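Long-range contacts in tautomerase (Advenella mimigardefordensis DPN7, PDB 6VVW), which belongs to the tautomerase superfamily, each chain folding as two beta-alpha-beta units and three chains assembling into a trimer: residues L4-A10 / I41-E47; K77-L81 / T101-D105; F67-R72 / D105-M111. All coordinates share one frame; numbering follows the deposited sequence.

Contact 1. Residues L4-A10 / I41-E47; sequences LQVQVTA and ISLHEIE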
loop_
_atom_site.group_PDB
_atom_site.type_symbol
_atom_site.label_atom_id
_atom_site.label_comp_id
_atom_site.label_asym_id
_atom_site.label_seq_id
_atom_site.Cartn_x
_atom_site.Cartn_y
_atom_site.Cartn_z
ATOM N N LEU A 4 -2.990 3.239 9.182
ATOM C CA LEU A 4 -1.634 3.541 8.766
ATOM C C LEU A 4 -0.930 2.240 8.468
ATOM O O LEU A 4 -1.156 1.238 9.147
ATOM C CB LEU A 4 -0.870 4.310 9.835
ATOM C CG LEU A 4 -0.819 5.827 9.682
ATOM C CD1 LEU A 4 -2.141 6.489 10.048
ATOM C CD2 LEU A 4 0.264 6.347 10.583
ATOM N N GLN A 5 -0.138 2.245 7.407
ATOM C CA GLN A 5 0.774 1.154 7.120
ATOM C C GLN A 5 2.132 1.791 6.967
ATOM O O GLN A 5 2.233 2.904 6.442
ATOM C CB GLN A 5 0.383 0.371 5.846
ATOM C CG GLN A 5 -1.052 -0.086 5.836
ATOM C CD GLN A 5 -1.373 -1.010 4.682
ATOM O OE1 GLN A 5 -0.562 -1.193 3.772
ATOM N NE2 GLN A 5 -2.555 -1.624 4.726
ATOM N N VAL A 6 3.164 1.102 7.444
ATOM C CA VAL A 6 4.491 1.689 7.616
ATOM C C VAL A 6 5.542 0.685 7.182
ATOM O O VAL A 6 5.521 -0.467 7.626
ATOM C CB VAL A 6 4.755 2.091 9.078
ATOM C CG1 VAL A 6 5.961 2.975 9.150
ATOM C CG2 VAL A 6 3.543 2.744 9.705
ATOM N N GLN A 7 6.488 1.123 6.353
ATOM C CA GLN A 7 7.673 0.336 6.047
ATOM C C GLN A 7 8.874 0.992 6.705
ATOM O O GLN A 7 9.166 2.162 6.440
ATOM C CB GLN A 7 7.889 0.218 4.545
ATOM C CG GLN A 7 6.921 -0.725 3.887
ATOM C CD GLN A 7 7.011 -0.733 2.363
ATOM O OE1 GLN A 7 7.862 -0.066 1.763
ATOM N NE2 GLN A 7 6.121 -1.504 1.724
ATOM N N VAL A 8 9.558 0.247 7.572
ATOM C CA VAL A 8 10.806 0.700 8.168
ATOM C C VAL A 8 11.915 -0.239 7.731
ATOM O O VAL A 8 11.674 -1.425 7.519
ATOM C CB VAL A 8 10.709 0.740 9.702
ATOM C CG1 VAL A 8 10.265 -0.597 10.215
ATOM C CG2 VAL A 8 12.047 1.133 10.304
ATOM N N THR A 9 13.127 0.279 7.589
ATOM C CA THR A 9 14.259 -0.615 7.373
ATOM C C THR A 9 14.318 -1.619 8.529
ATOM O O THR A 9 14.044 -1.276 9.683
ATOM C CB THR A 9 15.566 0.186 7.257
ATOM O OG1 THR A 9 16.525 -0.544 6.489
ATOM C CG2 THR A 9 16.187 0.445 8.604
ATOM N N ALA A 10 14.605 -2.883 8.218
ATOM C CA ALA A 10 14.528 -3.901 9.255
ATOM C C ALA A 10 15.613 -3.698 10.308
ATOM O O ALA A 10 16.656 -3.081 10.052
ATOM C CB ALA A 10 14.662 -5.295 8.646
ATOM N N ILE A 41 -2.626 1.164 13.037
ATOM C CA ILE A 41 -1.284 1.349 12.502
ATOM C C ILE A 41 -0.663 -0.018 12.365
ATOM O O ILE A 41 -0.748 -0.835 13.285
ATOM C CB ILE A 41 -0.411 2.233 13.408
ATOM C CG1 ILE A 41 -0.938 3.661 13.420
ATOM C CG2 ILE A 41 1.009 2.210 12.918
ATOM C CD1 ILE A 41 -0.534 4.459 14.622
ATOM N N SER A 42 -0.030 -0.273 11.231
ATOM C CA SER A 42 0.601 -1.558 10.974
ATOM C C SER A 42 2.052 -1.331 10.592
ATOM O O SER A 42 2.331 -0.563 9.669
ATOM C CB SER A 42 -0.125 -2.290 9.859
ATOM O OG SER A 42 0.482 -2.027 8.608
ATOM N N LEU A 43 2.976 -2.012 11.262
ATOM C CA LEU A 43 4.383 -1.906 10.908
ATOM C C LEU A 43 4.861 -3.170 10.205
ATOM O O LEU A 43 4.564 -4.284 10.652
ATOM C CB LEU A 43 5.242 -1.642 12.148
ATOM C CG LEU A 43 6.711 -1.426 11.795
ATOM C CD1 LEU A 43 6.734 -0.294 10.821
ATOM C CD2 LEU A 43 7.521 -1.046 12.993
ATOM N N HIS A 44 5.634 -2.990 9.121
ATOM C CA HIS A 44 6.102 -4.090 8.268
ATOM C C HIS A 44 7.559 -3.833 7.901
ATOM O O HIS A 44 7.834 -3.163 6.903
ATOM C CB HIS A 44 5.227 -4.192 7.031
ATOM C CG HIS A 44 5.845 -4.932 5.884
ATOM N ND1 HIS A 44 6.688 -6.012 6.047
ATOM C CD2 HIS A 44 5.715 -4.758 4.545
ATOM C CE1 HIS A 44 7.052 -6.470 4.861
ATOM N NE2 HIS A 44 6.484 -5.720 3.934
ATOM N N GLU A 45 8.485 -4.384 8.687
ATOM C CA GLU A 45 9.892 -4.086 8.472
ATOM C C GLU A 45 10.394 -4.712 7.182
ATOM O O GLU A 45 9.907 -5.743 6.725
ATOM C CB GLU A 45 10.764 -4.583 9.615
ATOM C CG GLU A 45 10.079 -4.775 10.944
ATOM C CD GLU A 45 11.048 -5.308 11.983
ATOM O OE1 GLU A 45 12.257 -5.043 11.843
ATOM O OE2 GLU A 45 10.605 -5.964 12.947
ATOM N N ILE A 46 11.416 -4.088 6.618
ATOM C CA ILE A 46 11.894 -4.385 5.280
ATOM C C ILE A 46 13.382 -4.664 5.371
ATOM O O ILE A 46 14.123 -3.907 6.007
ATOM C CB ILE A 46 11.623 -3.221 4.312
ATOM C CG1 ILE A 46 10.123 -3.010 4.132
ATOM C CG2 ILE A 46 12.255 -3.500 2.986
ATOM C CD1 ILE A 46 9.782 -2.396 2.819
ATOM N N GLU A 47 13.815 -5.749 4.750
ATOM C CA GLU A 47 15.218 -6.103 4.802
ATOM C C GLU A 47 16.026 -5.149 3.946
ATOM O O GLU A 47 15.590 -4.731 2.871
ATOM C CB GLU A 47 15.438 -7.531 4.301
ATOM C CG GLU A 47 15.677 -8.552 5.378
ATOM C CD GLU A 47 16.838 -8.187 6.279
ATOM O OE1 GLU A 47 17.787 -7.521 5.811
ATOM O OE2 GLU A 47 16.795 -8.576 7.462
#
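Leu4-Val6 pairs in parallel with Ile41-Leu43. The two short strands run 4.5 Å apart at their closest, and their directions differ by 18°. Leu4 O accepts from Ser42 N at 2.8 Å, with the donor well above the carbonyl plane. Val6 bonds through both its N and its O: Val6 N gives a weak bond to Ser42 O, and Val6 O accepts from His44 N, nearly along the C=O axis. Farther along, Ile46 N bonds to Val8 O at 2.8 Å. A bond from Ala10 N to Ile46 O follows, but it is too short in the model for its length to be trusted. These are the two parallel strands of the first beta-alpha-beta unit of the tautomerase fold, joined through helix 16-30. Leu4, Val6, Ile41 and Leu43 share one face of the sheet, and on that face Leu4 and Ile41 also touch the helix. Leu4 and Ile41 lie side by side and point the same way, with Leu4 CB 3.6 Å from Ile41 CG1. Leu43 has CG anti to the backbone N (chi1 -176°), which swings CD1 across to the first strand. There CD1 wedges between Val6 CB and Val8 CG1, 3.6 Å from the latter. On the other face, Ser42 OG rests against Gln5 CA at 3.5 Å. Its polar partner is Gln7 OE1 of the second subunit. The Ile46 side chain passes obliquely over the extended Gln7 chain, its CD1 3.3 Å from Gln7 CD, while Gln7 OE1 is bonded to Ser42 OG of the third subunit. Glu45 lies beside Ala10, its carboxylate held by Lys17 and by Gly11 N. The His44 ring meets His44 of both other subunits edge-to-face.

Contact 2. Residues K77-L81 / T101-D105; sequences KANFL and TMLID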
loop_
_atom_site.group_PDB
_atom_site.type_symbol
_atom_site.label_atom_id
_atom_site.label_comp_id
_atom_site.label_asym_id
_atom_site.label_seq_id
_atom_site.Cartn_x
_atom_site.Cartn_y
_atom_site.Cartn_z
ATOM N N LYS A 77 -3.151 18.240 8.373
ATOM C CA LYS A 77 -2.332 17.233 7.715
ATOM C C LYS A 77 -0.864 17.585 7.846
ATOM O O LYS A 77 -0.044 16.770 8.294
ATOM C CB LYS A 77 -2.722 17.127 6.251
ATOM C CG LYS A 77 -4.156 16.788 6.014
ATOM C CD LYS A 77 -4.426 16.852 4.519
ATOM C CE LYS A 77 -5.879 16.548 4.174
ATOM N NZ LYS A 77 -6.230 17.051 2.801
ATOM N N ALA A 78 -0.521 18.819 7.488
ATOM C CA ALA A 78 0.802 19.351 7.768
ATOM C C ALA A 78 1.203 19.145 9.213
ATOM O O ALA A 78 2.393 19.193 9.526
ATOM C CB ALA A 78 0.849 20.842 7.440
ATOM N N ASN A 79 0.250 18.931 10.109
ATOM C CA ASN A 79 0.632 18.755 11.493
ATOM C C ASN A 79 0.958 17.305 11.792
ATOM O O ASN A 79 1.984 17.024 12.432
ATOM C CB ASN A 79 -0.475 19.273 12.410
ATOM C CG ASN A 79 -0.415 20.774 12.591
ATOM O OD1 ASN A 79 0.133 21.491 11.749
ATOM N ND2 ASN A 79 -0.960 21.263 13.699
ATOM N N PHE A 80 0.096 16.391 11.331
ATOM C CA PHE A 80 0.418 14.973 11.268
ATOM C C PHE A 80 1.855 14.760 10.846
ATOM O O PHE A 80 2.637 14.106 11.538
ATOM C CB PHE A 80 -0.460 14.258 10.253
ATOM C CG PHE A 80 -1.831 13.960 10.718
ATOM C CD1 PHE A 80 -2.781 14.955 10.788
ATOM C CD2 PHE A 80 -2.198 12.676 11.014
ATOM C CE1 PHE A 80 -4.065 14.671 11.174
ATOM C CE2 PHE A 80 -3.481 12.385 11.406
ATOM C CZ PHE A 80 -4.418 13.382 11.491
ATOM N N LEU A 81 2.193 15.293 9.675
ATOM C CA LEU A 81 3.498 15.018 9.088
ATOM C C LEU A 81 4.635 15.381 10.035
ATOM O O LEU A 81 5.610 14.630 10.167
ATOM C CB LEU A 81 3.624 15.769 7.762
ATOM C CG LEU A 81 2.433 15.481 6.857
ATOM C CD1 LEU A 81 2.549 16.148 5.492
ATOM C CD2 LEU A 81 2.310 13.993 6.721
ATOM N N THR A 101 6.182 10.175 4.248
ATOM C CA THR A 101 4.776 9.983 4.538
ATOM C C THR A 101 3.948 10.354 3.321
ATOM O O THR A 101 4.398 11.062 2.421
ATOM C CB THR A 101 4.365 10.811 5.742
ATOM O OG1 THR A 101 5.410 10.723 6.708
ATOM C CG2 THR A 101 3.102 10.279 6.356
ATOM N N MET A 102 2.728 9.853 3.303
ATOM C CA MET A 102 1.910 9.870 2.104
ATOM C C MET A 102 0.464 9.924 2.582
ATOM O O MET A 102 -0.080 8.908 3.025
ATOM C CB MET A 102 2.177 8.635 1.255
ATOM C CG MET A 102 3.516 8.601 0.537
ATOM S SD MET A 102 4.889 8.123 1.578
ATOM C CE MET A 102 4.158 6.642 2.257
ATOM N N LEU A 103 -0.127 11.117 2.547
ATOM C CA LEU A 103 -1.443 11.352 3.126
ATOM C C LEU A 103 -2.500 11.164 2.054
ATOM O O LEU A 103 -2.455 11.816 1.003
ATOM C CB LEU A 103 -1.528 12.747 3.718
ATOM C CG LEU A 103 -0.449 13.013 4.742
ATOM C CD1 LEU A 103 -0.788 14.305 5.386
ATOM C CD2 LEU A 103 -0.459 11.891 5.748
ATOM N N ILE A 104 -3.420 10.241 2.303
ATOM C CA ILE A 104 -4.375 9.783 1.307
ATOM C C ILE A 104 -5.747 9.985 1.908
ATOM O O ILE A 104 -6.132 9.270 2.842
ATOM C CB ILE A 104 -4.153 8.317 0.924
ATOM C CG1 ILE A 104 -2.669 7.977 0.955
ATOM C CG2 ILE A 104 -4.728 8.048 -0.442
ATOM C CD1 ILE A 104 -2.205 7.159 -0.207
ATOM N N ASP A 105 -6.485 10.953 1.383
ATOM C CA ASP A 105 -7.781 11.314 1.931
ATOM C C ASP A 105 -8.858 10.612 1.135
ATOM O O ASP A 105 -9.021 10.872 -0.062
ATOM C CB ASP A 105 -7.971 12.831 1.939
ATOM C CG ASP A 105 -7.155 13.477 3.021
ATOM O OD1 ASP A 105 -5.915 13.483 2.858
ATOM O OD2 ASP A 105 -7.718 13.899 4.056
#
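Leu103 reaches from the strand toward Leu81 of the helix, and the two leucines meet tip to tip. Leu103 CD1 lies 3.4 Å from Leu81 CD2, a close-packed pair of methyls. Leu81 CD2 touches the other branch of the leucine as well, so its methyl sits over the whole fork of Leu103. The same Leu103 CD1 also reaches one turn back along the helix, where it is 3.5 Å from Lys77 CB. Leu81 CD2 has a further neighbour in Thr101 CG2, at 3.8 Å. Thr101 CG2 stands anti to the backbone N, which leaves this methyl, rather than the hydroxyl, against the leucine. From CB on, Lys77 is extended (chi2 174°, chi3 -179°) and carries its amine past Leu103 to Asp105. Lys77 and Asp105 approach one another head-on from helix and strand. Lys77 CE, not the amine, is the atom nearest the carboxylate, 3.2 Å from Asp105 OD2. The salt bridge itself is long and weak, with Lys77 NZ 3.6 Å from Asp105 OD1. Lys77 NZ also gives a weak hydrogen bond to Arg72 O, so its grip is divided between two partners. The helix segment runs roughly antiparallel to the strand segment, at 149°, with axes 9.8 Å apart. Thr101, Leu103 and Asp105 face the helix; Met102 and Ile104 point away from it and pack on Ile3 and Phe67 of the third subunit. Helix 74-92 thus lies on one face of the sheet, over strand 99-106 and, through Phe80 on Leu68, over strand 62-69.

Contact 3. Residues F67-R72 / D105-M111; sequences FLLAGR and DIAPEHM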
loop_
_atom_site.group_PDB
_atom_site.type_symbol
_atom_site.label_atom_id
_atom_site.label_comp_id
_atom_site.label_asym_id
_atom_site.label_seq_id
_atom_site.Cartn_x
_atom_site.Cartn_y
_atom_site.Cartn_z
ATOM N N PHE A 67 -4.056 6.430 5.489
ATOM C CA PHE A 67 -5.387 6.523 4.937
ATOM C C PHE A 67 -6.287 7.204 5.955
ATOM O O PHE A 67 -6.485 6.686 7.061
ATOM C CB PHE A 67 -5.900 5.134 4.577
ATOM C CG PHE A 67 -5.093 4.463 3.511
ATOM C CD1 PHE A 67 -5.410 4.624 2.178
ATOM C CD2 PHE A 67 -4.010 3.672 3.838
ATOM C CE1 PHE A 67 -4.660 4.007 1.189
ATOM C CE2 PHE A 67 -3.261 3.059 2.858
ATOM C CZ PHE A 67 -3.586 3.223 1.529
ATOM N N LEU A 68 -6.806 8.383 5.592
ATOM C CA LEU A 68 -7.668 9.162 6.470
ATOM C C LEU A 68 -8.953 9.473 5.724
ATOM O O LEU A 68 -9.009 9.339 4.515
ATOM C CB LEU A 68 -6.983 10.438 6.910
ATOM C CG LEU A 68 -5.512 10.315 7.283
ATOM C CD1 LEU A 68 -4.589 10.478 6.070
ATOM C CD2 LEU A 68 -5.203 11.356 8.313
ATOM N N LEU A 69 -9.995 9.872 6.437
ATOM C CA LEU A 69 -11.255 10.248 5.792
ATOM C C LEU A 69 -11.197 11.702 5.333
ATOM O O LEU A 69 -11.031 12.607 6.156
ATOM C CB LEU A 69 -12.431 10.057 6.745
ATOM C CG LEU A 69 -13.021 8.653 6.811
ATOM C CD1 LEU A 69 -13.607 8.421 8.193
ATOM C CD2 LEU A 69 -14.059 8.434 5.730
ATOM N N ALA A 70 -11.401 11.928 4.035
ATOM C CA ALA A 70 -11.280 13.265 3.457
ATOM C C ALA A 70 -12.105 14.294 4.205
ATOM O O ALA A 70 -12.980 13.948 5.007
ATOM C CB ALA A 70 -11.695 13.280 1.986
ATOM N N GLY A 71 -11.819 15.561 3.950
ATOM C CA GLY A 71 -12.447 16.640 4.668
ATOM C C GLY A 71 -11.591 17.338 5.691
ATOM O O GLY A 71 -12.138 18.096 6.504
ATOM N N ARG A 72 -10.276 17.119 5.677
ATOM C CA ARG A 72 -9.360 17.648 6.680
ATOM C C ARG A 72 -8.423 18.659 6.030
ATOM O O ARG A 72 -8.248 18.691 4.814
ATOM C CB ARG A 72 -8.539 16.529 7.358
ATOM C CG ARG A 72 -9.253 15.615 8.414
ATOM C CD ARG A 72 -8.239 14.642 9.143
ATOM N NE ARG A 72 -8.829 13.390 9.658
ATOM C CZ ARG A 72 -9.239 12.380 8.886
ATOM N NH1 ARG A 72 -9.134 12.498 7.578
ATOM N NH2 ARG A 72 -9.762 11.261 9.400
ATOM N N ASP A 105 -6.485 10.953 1.383
ATOM C CA ASP A 105 -7.781 11.314 1.931
ATOM C C ASP A 105 -8.858 10.612 1.135
ATOM O O ASP A 105 -9.021 10.872 -0.062
ATOM C CB ASP A 105 -7.971 12.831 1.939
ATOM C CG ASP A 105 -7.155 13.477 3.021
ATOM O OD1 ASP A 105 -5.915 13.483 2.858
ATOM O OD2 ASP A 105 -7.718 13.899 4.056
ATOM N N ILE A 106 -9.582 9.710 1.816
ATOM C CA ILE A 106 -10.601 8.834 1.254
ATOM C C ILE A 106 -11.979 9.430 1.515
ATOM O O ILE A 106 -12.233 10.098 2.531
ATOM C CB ILE A 106 -10.505 7.401 1.830
ATOM C CG1 ILE A 106 -10.673 6.365 0.731
ATOM C CG2 ILE A 106 -11.583 7.147 2.898
ATOM C CD1 ILE A 106 -11.216 5.035 1.244
ATOM N N ALA A 107 -12.803 9.204 0.655
ATOM C CA ALA A 107 -14.157 9.707 0.659
ATOM C C ALA A 107 -15.045 8.760 1.442
ATOM O O ALA A 107 -14.799 7.556 1.467
ATOM C CB ALA A 107 -14.676 9.836 -0.775
ATOM N N PRO A 108 -16.081 9.285 2.085
ATOM C CA PRO A 108 -16.831 8.468 3.035
ATOM C C PRO A 108 -17.559 7.306 2.405
ATOM O O PRO A 108 -17.867 6.338 3.114
ATOM C CB PRO A 108 -17.790 9.479 3.659
ATOM C CG PRO A 108 -17.036 10.777 3.577
ATOM C CD PRO A 108 -16.374 10.720 2.243
ATOM N N GLU A 109 -17.845 7.364 1.107
ATOM C CA GLU A 109 -18.476 6.269 0.379
ATOM C C GLU A 109 -17.479 5.262 -0.145
ATOM O O GLU A 109 -17.892 4.233 -0.691
ATOM C CB GLU A 109 -19.273 6.781 -0.825
ATOM C CG GLU A 109 -20.173 7.932 -0.523
ATOM C CD GLU A 109 -19.495 9.227 -0.767
ATOM O OE1 GLU A 109 -18.589 9.247 -1.619
ATOM O OE2 GLU A 109 -19.859 10.223 -0.109
ATOM N N HIS A 110 -16.188 5.551 -0.045
ATOM C CA HIS A 110 -15.177 4.671 -0.601
ATOM C C HIS A 110 -14.356 3.965 0.468
ATOM O O HIS A 110 -13.421 3.242 0.130
ATOM C CB HIS A 110 -14.278 5.463 -1.538
ATOM C CG HIS A 110 -14.973 5.889 -2.787
ATOM N ND1 HIS A 110 -14.598 6.997 -3.516
ATOM C CD2 HIS A 110 -16.040 5.362 -3.429
ATOM C CE1 HIS A 110 -15.394 7.123 -4.563
ATOM N NE2 HIS A 110 -16.282 6.147 -4.528
ATOM N N MET A 111 -14.681 4.141 1.737
ATOM C CA MET A 111 -14.037 3.394 2.805
ATOM C C MET A 111 -15.047 2.420 3.369
ATOM O O MET A 111 -16.120 2.829 3.822
ATOM C CB MET A 111 -13.517 4.308 3.906
ATOM C CG MET A 111 -12.265 3.757 4.540
ATOM S SD MET A 111 -11.579 4.866 5.758
ATOM C CE MET A 111 -9.838 4.855 5.374
#
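Asp105 CB lies against Ala70, 3.7 Å from Ala70 CA and close to its methyl. With CG turned beside its own backbone N (chi1 -74°), the carboxylate stays over Ala70, CG bordering Ala70 CA. At the tip, Asp105 OD2 is 3.7 Å from that same Ala70 CA. The guanidinium of Arg72 lies farther off, beyond salt-bridge range, and its modelled place is uncertain. The backbones hold this edge in register. Ile106 N bonds to Leu68 O at 2.8 Å, almost straight at 174°. Ala70 N bonds to Ile106 O, though the modelled length is doubtfully short. Leu69 and Ile106 turn to the other face of the sheet. There Leu69 CD2 meets Ile106 CG2 at 4.0 Å and Pro108 CA at 3.9 Å. Leu69 CG looks onto Met111 SD. Met111 bends at its last torsion (chi3 -135°), and its CE ends 4.0 Å from Phe67 CB. Past the turn at Pro108, Met111 pairs antiparallel with a strand of the second subunit, whose Asp74 takes a weak hydrogen bond from His110. The pairing is that of neighbouring parallel strands in a beta-alpha-beta unit, here 62-69 and 99-106 with helix 74-92 between them in the chain, as in the tautomerase fold.

The three contacts use one four-stranded mixed sheet, ordered 40-43, 3-8, 62-69, 99-106. Contact 1 comes first in the chain and joins the strands of the first beta-alpha-beta unit. Contacts 2 and 3 belong to the second unit. Contact 3 pairs its two strands, and contact 2, which falls between the segments of contact 3 in sequence, sets the helix on the last strand. These two share Asp105, touch each other and have centres about 13 Å apart. Contact 1 lies across the chain's centre, with its centre about 17 Å from that of contact 2 and 22 Å from that of contact 3. Every contact also meets another subunit, so each unit helps build the trimer.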